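Local coordinates for protein cyclopropane mycolic acid synthase 3 (Mycobacterium tuberculosis, PDB 1L1E) that probably converts a double bond of alpha mycolic acids into a proximal cyclopropane ring, taking the methylene group from S-adenosyl-L-methionine, at residues Gly219-Ala233 against Phe273-Lys287. Residues are numbered along the deposited sequence; the frame is centred on the assembly and turned at random.
Sequences GFRVTAVQSLQLHYA and FRQGYTDVDQFTLEK
Strand 221-227 runs antiparallel to strand 279-286, and a classic beta bulge sets Thr-223 and Ala-224 together against Thr-284. At the bulge, Thr-284 N bonds to Ala-224 O almost straight (175° at the hydrogen), and the small methyl of Ala-224 fits beside the Thr-284 side chain. Val-222 and Leu-285, apolar as suits the face toward helix 208-216, point the same way from a non-hydrogen-bonded pair, with Val-222 CG2 tight on Leu-285 CD2 at 3.4 Å. Leu-285 also lays CB over a face of the Phe-220 ring in a CH-pi contact. On the face that carries Arg-221, Ala-224 and Gln-226, the long Arg-221 chain, bent at chi3 (-62°), brings NH2 from above the carboxylate plane to 3.2 Å from Glu-286 OE1, a salt bridge.

Where helix 229-245 begins, Gln-229 has the length to reach across: with CG anti to the backbone N (chi1 -172°), NE2 gives Thr-278 O a bond of 3.0 Å, straight at the hydrogen although the donor lies above the carbonyl plane. Its amide stacks nearly parallel to the Asp-279 carboxylate. The flat Phe-273 ring offers a face to Tyr-232, whose CD2 edge sits over its centre, a T-shaped pair with centroids 4.5 Å apart; Thr-278 CB touches the opposite face near its rim. Tyr-232 lines the carbonate pocket, and Phe-273 lies near Cys-269, the probable active-site residue.

Strand 279-286 lies between strand 163-170 and strand 221-227, the outermost of the sheet within this chain. Helix 208-216 packs against Val-222 and Phe-283, whereas Gln-226 and Gln-282 face helix 45-58 and share Lys-59.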
ATOM      1  N   GLY A 219      21.158  -8.077  -2.027  1.00 21.43           N
ATOM      2  CA  GLY A 219      22.002  -7.056  -2.619  1.00 21.52           C
ATOM      3  C   GLY A 219      21.503  -5.626  -2.469  1.00 21.63           C
ATOM      4  O   GLY A 219      22.225  -4.683  -2.784  1.00 23.18           O
ATOM      5  N   PHE A 220      20.271  -5.459  -1.998  0.78 20.49           N
ATOM      6  CA  PHE A 220      19.698  -4.129  -1.825  0.78 20.90           C
ATOM      7  C   PHE A 220      20.341  -3.338  -0.704  0.78 20.92           C
ATOM      8  O   PHE A 220      20.708  -3.875   0.349  0.78 22.08           O
ATOM      9  CB  PHE A 220      18.196  -4.211  -1.535  0.78 18.52           C
ATOM     10  CG  PHE A 220      17.328  -4.323  -2.760  1.00 17.27           C
ATOM     11  CD1 PHE A 220      16.316  -5.273  -2.819  1.00 16.19           C
ATOM     12  CD2 PHE A 220      17.462  -3.421  -3.815  1.00 18.73           C
ATOM     13  CE1 PHE A 220      15.439  -5.321  -3.909  1.00 19.82           C
ATOM     14  CE2 PHE A 220      16.594  -3.458  -4.903  1.00 18.84           C
ATOM     15  CZ  PHE A 220      15.574  -4.416  -4.948  1.00 16.73           C
ATOM     16  N   ARG A 221      20.473  -2.043  -0.947  0.81 22.07           N
ATOM     17  CA  ARG A 221      20.999  -1.130   0.044  0.81 21.80           C
ATOM     18  C   ARG A 221      19.807  -0.250   0.432  0.81 23.16           C
ATOM     19  O   ARG A 221      19.170   0.361  -0.433  0.81 23.28           O
ATOM     20  CB  ARG A 221      22.124  -0.285  -0.559  0.81 25.83           C
ATOM     21  CG  ARG A 221      23.387  -1.084  -0.886  1.00 28.90           C
ATOM     22  CD  ARG A 221      24.408  -0.260  -1.654  1.00 29.41           C
ATOM     23  NE  ARG A 221      23.888   0.187  -2.942  1.00 31.06           N
ATOM     24  CZ  ARG A 221      23.644   1.460  -3.243  1.00 33.93           C
ATOM     25  NH1 ARG A 221      23.876   2.413  -2.349  1.00 33.39           N
ATOM     26  NH2 ARG A 221      23.163   1.783  -4.439  1.00 34.63           N
ATOM     27  N   VAL A 222      19.480  -0.215   1.720  0.78 21.15           N
ATOM     28  CA  VAL A 222      18.380   0.608   2.195  0.78 20.75           C
ATOM     29  C   VAL A 222      18.944   2.003   2.396  0.78 20.99           C
ATOM     30  O   VAL A 222      19.553   2.290   3.428  0.78 18.53           O
ATOM     31  CB  VAL A 222      17.834   0.091   3.533  0.78 22.93           C
ATOM     32  CG1 VAL A 222      16.701   0.983   4.011  1.00 21.27           C
ATOM     33  CG2 VAL A 222      17.371  -1.345   3.372  1.00 24.29           C
ATOM     34  N   THR A 223      18.736   2.868   1.412  1.00 20.03           N
ATOM     35  CA  THR A 223      19.266   4.229   1.466  1.00 23.20           C
ATOM     36  C   THR A 223      18.394   5.291   2.145  1.00 21.34           C
ATOM     37  O   THR A 223      18.862   6.403   2.420  1.00 21.01           O
ATOM     38  CB  THR A 223      19.620   4.725   0.050  1.00 23.33           C
ATOM     39  OG1 THR A 223      18.459   4.650  -0.784  1.00 23.30           O
ATOM     40  CG2 THR A 223      20.728   3.857  -0.555  1.00 25.35           C
ATOM     41  N   ALA A 224      17.134   4.957   2.409  1.00 20.55           N
ATOM     42  CA  ALA A 224      16.229   5.895   3.056  1.00 20.18           C
ATOM     43  C   ALA A 224      15.014   5.211   3.680  1.00 19.12           C
ATOM     44  O   ALA A 224      14.530   4.187   3.184  1.00 20.43           O
ATOM     45  CB  ALA A 224      15.766   6.961   2.044  1.00 22.24           C
ATOM     46  N   VAL A 225      14.542   5.765   4.788  1.00 16.16           N
ATOM     47  CA  VAL A 225      13.357   5.241   5.462  1.00 17.15           C
ATOM     48  C   VAL A 225      12.583   6.434   6.010  1.00 17.78           C
ATOM     49  O   VAL A 225      13.172   7.368   6.557  1.00 20.08           O
ATOM     50  CB  VAL A 225      13.694   4.314   6.652  1.00 19.06           C
ATOM     51  CG1 VAL A 225      12.436   3.556   7.069  1.00 17.33           C
ATOM     52  CG2 VAL A 225      14.802   3.354   6.282  1.00 23.72           C
ATOM     53  N   GLN A 226      11.267   6.403   5.856  1.00 17.69           N
ATOM     54  CA  GLN A 226      10.427   7.487   6.340  1.00 18.61           C
ATOM     55  C   GLN A 226       9.203   6.889   6.983  1.00 18.47           C
ATOM     56  O   GLN A 226       8.553   6.038   6.387  1.00 18.02           O
ATOM     57  CB  GLN A 226      10.007   8.407   5.181  1.00 16.63           C
ATOM     58  CG  GLN A 226       8.927   9.438   5.552  1.00 16.36           C
ATOM     59  CD  GLN A 226       8.784  10.528   4.488  1.00 19.89           C
ATOM     60  OE1 GLN A 226       9.360  10.423   3.403  1.00 19.11           O
ATOM     61  NE2 GLN A 226       8.014  11.576   4.798  1.00 16.15           N
ATOM     62  N   SER A 227       8.901   7.308   8.210  1.00 19.23           N
ATOM     63  CA  SER A 227       7.722   6.797   8.899  1.00 19.29           C
ATOM     64  C   SER A 227       6.546   7.746   8.684  1.00 19.10           C
ATOM     65  O   SER A 227       6.720   8.963   8.634  1.00 18.08           O
ATOM     66  CB  SER A 227       7.999   6.641  10.395  1.00 20.72           C
ATOM     67  OG  SER A 227       8.376   7.879  10.959  1.00 25.52           O
ATOM     68  N   LEU A 228       5.352   7.182   8.554  1.00 19.12           N
ATOM     69  CA  LEU A 228       4.137   7.963   8.336  1.00 23.48           C
ATOM     70  C   LEU A 228       3.079   7.585   9.359  1.00 23.04           C
ATOM     71  O   LEU A 228       1.882   7.691   9.103  1.00 23.26           O
ATOM     72  CB  LEU A 228       3.601   7.691   6.929  1.00 24.66           C
ATOM     73  CG  LEU A 228       4.494   8.199   5.793  1.00 28.11           C
ATOM     74  CD1 LEU A 228       3.946   7.708   4.466  1.00 29.68           C
ATOM     75  CD2 LEU A 228       4.545   9.728   5.825  1.00 28.67           C
ATOM     76  N   GLN A 229       3.537   7.142  10.523  1.00 23.63           N
ATOM     77  CA  GLN A 229       2.654   6.701  11.592  1.00 25.05           C
ATOM     78  C   GLN A 229       1.354   7.485  11.790  1.00 23.34           C
ATOM     79  O   GLN A 229       0.258   6.917  11.679  1.00 21.27           O
ATOM     80  CB  GLN A 229       3.439   6.666  12.906  1.00 26.22           C
ATOM     81  CG  GLN A 229       2.691   6.048  14.077  1.00 27.43           C
ATOM     82  CD  GLN A 229       3.598   5.848  15.273  1.00 30.02           C
ATOM     83  OE1 GLN A 229       4.175   6.803  15.793  1.00 29.01           O
ATOM     84  NE2 GLN A 229       3.744   4.597  15.709  1.00 31.57           N
ATOM     85  N   LEU A 230       1.474   8.780  12.080  1.00 21.77           N
ATOM     86  CA  LEU A 230       0.298   9.610  12.340  1.00 23.71           C
ATOM     87  C   LEU A 230      -0.546   9.916  11.107  1.00 22.34           C
ATOM     88  O   LEU A 230      -1.707  10.300  11.222  1.00 21.91           O
ATOM     89  CB  LEU A 230       0.719  10.915  13.032  1.00 26.61           C
ATOM     90  CG  LEU A 230       1.485  10.738  14.357  1.00 28.86           C
ATOM     91  CD1 LEU A 230       1.765  12.096  14.986  1.00 30.99           C
ATOM     92  CD2 LEU A 230       0.680   9.871  15.320  1.00 29.87           C
ATOM     93  N   HIS A 231       0.028   9.760   9.923  1.00 23.93           N
ATOM     94  CA  HIS A 231      -0.739  10.010   8.709  1.00 21.12           C
ATOM     95  C   HIS A 231      -1.695   8.843   8.508  1.00 21.15           C
ATOM     96  O   HIS A 231      -2.780   9.007   7.952  1.00 19.53           O
ATOM     97  CB  HIS A 231       0.193  10.159   7.504  1.00 20.85           C
ATOM     98  CG  HIS A 231       1.073  11.372   7.571  1.00 22.14           C
ATOM     99  ND1 HIS A 231       0.643  12.629   7.193  1.00 23.30           N
ATOM    100  CD2 HIS A 231       2.345  11.527   8.008  1.00 23.19           C
ATOM    101  CE1 HIS A 231       1.613  13.504   7.391  1.00 21.95           C
ATOM    102  NE2 HIS A 231       2.656  12.861   7.887  1.00 24.66           N
ATOM    103  N   TYR A 232      -1.313   7.658   8.973  1.00 20.19           N
ATOM    104  CA  TYR A 232      -2.199   6.514   8.797  1.00 19.74           C
ATOM    105  C   TYR A 232      -3.380   6.601   9.751  1.00 19.46           C
ATOM    106  O   TYR A 232      -4.497   6.248   9.391  1.00 19.06           O
ATOM    107  CB  TYR A 232      -1.442   5.193   8.984  1.00 19.66           C
ATOM    108  CG  TYR A 232      -2.189   3.999   8.427  1.00 24.17           C
ATOM    109  CD1 TYR A 232      -2.966   4.119   7.269  1.00 23.56           C
ATOM    110  CD2 TYR A 232      -2.089   2.743   9.024  1.00 26.00           C
ATOM    111  CE1 TYR A 232      -3.618   3.025   6.723  1.00 25.78           C
ATOM    112  CE2 TYR A 232      -2.741   1.633   8.480  1.00 29.06           C
ATOM    113  CZ  TYR A 232      -3.502   1.784   7.329  1.00 30.98           C
ATOM    114  OH  TYR A 232      -4.149   0.695   6.784  1.00 35.60           O
ATOM    115  N   ALA A 233      -3.134   7.091  10.962  1.00 18.53           N
ATOM    116  CA  ALA A 233      -4.196   7.239  11.948  1.00 21.62           C
ATOM    117  C   ALA A 233      -5.298   8.150  11.389  1.00 19.97           C
ATOM    118  O   ALA A 233      -6.481   7.852  11.516  1.00 18.87           O
ATOM    119  CB  ALA A 233      -3.630   7.832  13.248  1.00 23.85           C
ATOM    120  N   PHE A 273      -2.149   2.892  15.601  1.00 30.27           N
ATOM    121  CA  PHE A 273      -1.068   3.681  15.029  1.00 30.54           C
ATOM    122  C   PHE A 273      -0.902   4.986  15.794  1.00 31.07           C
ATOM    123  O   PHE A 273       0.198   5.510  15.913  1.00 33.52           O
ATOM    124  CB  PHE A 273      -1.333   3.965  13.546  1.00 30.62           C
ATOM    125  CG  PHE A 273      -1.217   2.744  12.664  1.00 32.18           C
ATOM    126  CD1 PHE A 273      -2.264   1.829  12.572  1.00 34.05           C
ATOM    127  CD2 PHE A 273      -0.057   2.505  11.939  1.00 30.76           C
ATOM    128  CE1 PHE A 273      -2.155   0.696  11.772  1.00 34.04           C
ATOM    129  CE2 PHE A 273       0.064   1.378  11.139  1.00 32.28           C
ATOM    130  CZ  PHE A 273      -0.988   0.469  11.054  1.00 33.50           C
ATOM    131  N   ARG A 274      -2.006   5.501  16.320  1.00 33.28           N
ATOM    132  CA  ARG A 274      -1.987   6.746  17.079  1.00 34.80           C
ATOM    133  C   ARG A 274      -1.268   6.536  18.416  1.00 35.73           C
ATOM    134  O   ARG A 274      -0.551   7.419  18.892  1.00 36.09           O
ATOM    135  CB  ARG A 274      -3.426   7.229  17.290  1.00 34.78           C
ATOM    136  CG  ARG A 274      -3.575   8.563  17.999  1.00 37.42           C
ATOM    137  CD  ARG A 274      -4.945   9.163  17.696  1.00 38.48           C
ATOM    138  NE  ARG A 274      -4.945   9.872  16.417  1.00 40.32           N
ATOM    139  CZ  ARG A 274      -5.925   9.819  15.519  1.00 38.98           C
ATOM    140  NH1 ARG A 274      -7.007   9.083  15.747  1.00 38.11           N
ATOM    141  NH2 ARG A 274      -5.813  10.501  14.385  1.00 40.74           N
ATOM    142  N   GLN A 275      -1.446   5.358  19.007  1.00 35.41           N
ATOM    143  CA  GLN A 275      -0.804   5.041  20.277  1.00 36.06           C
ATOM    144  C   GLN A 275       0.575   4.423  20.075  1.00 35.33           C
ATOM    145  O   GLN A 275       1.242   4.063  21.042  1.00 35.76           O
ATOM    146  CB  GLN A 275      -1.676   4.085  21.091  1.00 37.17           C
ATOM    147  CG  GLN A 275      -3.025   4.665  21.471  1.00 40.64           C
ATOM    148  CD  GLN A 275      -3.960   3.628  22.044  1.00 39.46           C
ATOM    149  OE1 GLN A 275      -3.735   3.103  23.133  1.00 44.12           O
ATOM    150  NE2 GLN A 275      -5.015   3.320  21.309  1.00 43.18           N
ATOM    151  N   GLY A 276       0.986   4.280  18.817  1.00 34.01           N
ATOM    152  CA  GLY A 276       2.301   3.739  18.512  1.00 31.55           C
ATOM    153  C   GLY A 276       2.498   2.235  18.508  1.00 28.95           C
ATOM    154  O   GLY A 276       3.638   1.778  18.527  1.00 27.02           O
ATOM    155  N   TYR A 277       1.413   1.464  18.486  1.00 28.81           N
ATOM    156  CA  TYR A 277       1.514   0.001  18.470  1.00 29.58           C
ATOM    157  C   TYR A 277       1.963  -0.537  17.117  1.00 29.80           C
ATOM    158  O   TYR A 277       2.481  -1.656  17.016  1.00 31.42           O
ATOM    159  CB  TYR A 277       0.171  -0.633  18.835  1.00 33.20           C
ATOM    160  CG  TYR A 277      -0.172  -0.488  20.294  1.00 36.49           C
ATOM    161  CD1 TYR A 277      -0.768   0.670  20.781  1.00 37.35           C
ATOM    162  CD2 TYR A 277       0.145  -1.497  21.198  1.00 36.52           C
ATOM    163  CE1 TYR A 277      -1.044   0.821  22.141  1.00 41.86           C
ATOM    164  CE2 TYR A 277      -0.119  -1.353  22.550  1.00 40.67           C
ATOM    165  CZ  TYR A 277      -0.713  -0.199  23.018  1.00 41.37           C
ATOM    166  OH  TYR A 277      -0.983  -0.082  24.363  1.00 44.22           O
ATOM    167  N   THR A 278       1.748   0.260  16.076  0.88 26.93           N
ATOM    168  CA  THR A 278       2.139  -0.121  14.727  0.88 27.16           C
ATOM    169  C   THR A 278       2.612   1.129  13.985  0.88 24.68           C
ATOM    170  O   THR A 278       2.355   2.245  14.425  0.88 26.16           O
ATOM    171  CB  THR A 278       0.960  -0.789  13.975  1.00 27.94           C
ATOM    172  OG1 THR A 278      -0.142   0.121  13.886  1.00 28.78           O
ATOM    173  CG2 THR A 278       0.502  -2.029  14.721  1.00 29.40           C
ATOM    174  N   ASP A 279       3.309   0.944  12.870  0.88 23.13           N
ATOM    175  CA  ASP A 279       3.821   2.074  12.097  0.88 21.95           C
ATOM    176  C   ASP A 279       3.705   1.766  10.600  0.88 21.05           C
ATOM    177  O   ASP A 279       3.342   0.652  10.207  0.88 20.52           O
ATOM    178  CB  ASP A 279       5.297   2.315  12.458  0.88 22.19           C
ATOM    179  CG  ASP A 279       5.736   3.769  12.273  1.00 25.54           C
ATOM    180  OD1 ASP A 279       5.387   4.397  11.255  1.00 25.82           O
ATOM    181  OD2 ASP A 279       6.457   4.284  13.152  1.00 28.34           O
ATOM    182  N   VAL A 280       3.994   2.768   9.773  0.85 19.88           N
ATOM    183  CA  VAL A 280       3.973   2.609   8.317  0.85 18.82           C
ATOM    184  C   VAL A 280       5.242   3.292   7.820  0.85 21.67           C
ATOM    185  O   VAL A 280       5.452   4.483   8.062  0.85 21.77           O
ATOM    186  CB  VAL A 280       2.749   3.277   7.668  0.85 17.65           C
ATOM    187  CG1 VAL A 280       2.908   3.289   6.147  1.00 22.23           C
ATOM    188  CG2 VAL A 280       1.488   2.518   8.036  1.00 22.06           C
ATOM    189  N   ASP A 281       6.083   2.529   7.128  1.00 19.93           N
ATOM    190  CA  ASP A 281       7.350   3.034   6.628  1.00 19.20           C
ATOM    191  C   ASP A 281       7.485   2.933   5.111  1.00 20.26           C
ATOM    192  O   ASP A 281       6.909   2.047   4.473  1.00 19.89           O
ATOM    193  CB  ASP A 281       8.508   2.250   7.252  1.00 19.70           C
ATOM    194  CG  ASP A 281       8.914   2.762   8.639  1.00 23.95           C
ATOM    195  OD1 ASP A 281       8.219   3.624   9.208  1.00 24.32           O
ATOM    196  OD2 ASP A 281       9.941   2.280   9.161  1.00 23.45           O
ATOM    197  N   GLN A 282       8.258   3.851   4.546  1.00 17.18           N
ATOM    198  CA  GLN A 282       8.537   3.843   3.125  1.00 19.15           C
ATOM    199  C   GLN A 282      10.038   3.596   3.062  1.00 19.85           C
ATOM    200  O   GLN A 282      10.830   4.403   3.562  1.00 20.03           O
ATOM    201  CB  GLN A 282       8.206   5.193   2.468  1.00 17.52           C
ATOM    202  CG  GLN A 282       6.711   5.545   2.356  1.00 14.24           C
ATOM    203  CD  GLN A 282       6.432   6.537   1.217  1.00 18.07           C
ATOM    204  OE1 GLN A 282       7.300   7.330   0.844  1.00 19.40           O
ATOM    205  NE2 GLN A 282       5.219   6.495   0.667  1.00 17.22           N
ATOM    206  N   PHE A 283      10.424   2.467   2.473  1.00 20.13           N
ATOM    207  CA  PHE A 283      11.829   2.114   2.346  1.00 19.52           C
ATOM    208  C   PHE A 283      12.304   2.359   0.932  1.00 18.37           C
ATOM    209  O   PHE A 283      11.700   1.877  -0.027  1.00 19.46           O
ATOM    210  CB  PHE A 283      12.066   0.630   2.654  1.00 18.31           C
ATOM    211  CG  PHE A 283      11.641   0.205   4.032  1.00 20.41           C
ATOM    212  CD1 PHE A 283      10.332  -0.171   4.283  1.00 17.55           C
ATOM    213  CD2 PHE A 283      12.570   0.141   5.071  1.00 21.11           C
ATOM    214  CE1 PHE A 283       9.944  -0.613   5.551  1.00 20.50           C
ATOM    215  CE2 PHE A 283      12.194  -0.299   6.339  1.00 21.45           C
ATOM    216  CZ  PHE A 283      10.880  -0.679   6.580  1.00 19.82           C
ATOM    217  N   THR A 284      13.382   3.116   0.795  1.00 18.15           N
ATOM    218  CA  THR A 284      13.934   3.348  -0.513  1.00 18.32           C
ATOM    219  C   THR A 284      15.095   2.369  -0.602  1.00 20.35           C
ATOM    220  O   THR A 284      16.016   2.405   0.218  1.00 20.31           O
ATOM    221  CB  THR A 284      14.440   4.788  -0.680  1.00 19.43           C
ATOM    222  OG1 THR A 284      13.355   5.707  -0.468  1.00 21.27           O
ATOM    223  CG2 THR A 284      14.989   4.982  -2.092  1.00 19.77           C
ATOM    224  N   LEU A 285      15.032   1.480  -1.581  1.00 19.35           N
ATOM    225  CA  LEU A 285      16.073   0.478  -1.761  1.00 21.96           C
ATOM    226  C   LEU A 285      16.754   0.618  -3.122  1.00 21.87           C
ATOM    227  O   LEU A 285      16.090   0.670  -4.158  1.00 20.56           O
ATOM    228  CB  LEU A 285      15.463  -0.916  -1.635  1.00 20.64           C
ATOM    229  CG  LEU A 285      14.463  -1.099  -0.492  1.00 22.16           C
ATOM    230  CD1 LEU A 285      13.850  -2.473  -0.596  1.00 23.43           C
ATOM    231  CD2 LEU A 285      15.143  -0.904   0.844  1.00 21.51           C
ATOM    232  N   GLU A 286      18.080   0.681  -3.112  1.00 22.73           N
ATOM    233  CA  GLU A 286      18.842   0.809  -4.350  1.00 26.18           C
ATOM    234  C   GLU A 286      19.558  -0.497  -4.688  1.00 28.17           C
ATOM    235  O   GLU A 286      20.160  -1.125  -3.818  1.00 25.86           O
ATOM    236  CB  GLU A 286      19.865   1.934  -4.231  1.00 27.44           C
ATOM    237  CG  GLU A 286      19.251   3.324  -4.235  1.00 35.27           C
ATOM    238  CD  GLU A 286      20.300   4.412  -4.299  1.00 36.36           C
ATOM    239  OE1 GLU A 286      21.215   4.288  -5.134  1.00 39.79           O
ATOM    240  OE2 GLU A 286      20.210   5.387  -3.525  1.00 39.71           O
ATOM    241  N   LYS A 287      19.486  -0.904  -5.952  1.00 32.22           N
ATOM    242  CA  LYS A 287      20.132  -2.138  -6.388  1.00 34.39           C
ATOM    243  C   LYS A 287      21.644  -1.987  -6.289  1.00 36.99           C
ATOM    244  O   LYS A 287      22.159  -0.869  -6.264  1.00 39.90           O
ATOM    245  CB  LYS A 287      19.733  -2.466  -7.830  1.00 34.89           C
ATOM    246  CG  LYS A 287      20.406  -3.711  -8.396  1.00 35.44           C
ATOM    247  CD  LYS A 287      19.689  -4.237  -9.633  1.00 33.68           C
ATOM    248  CE  LYS A 287      20.329  -5.533 -10.116  1.00 33.86           C
ATOM    249  NZ  LYS A 287      19.505  -6.274 -11.114  1.00 35.64           N
TER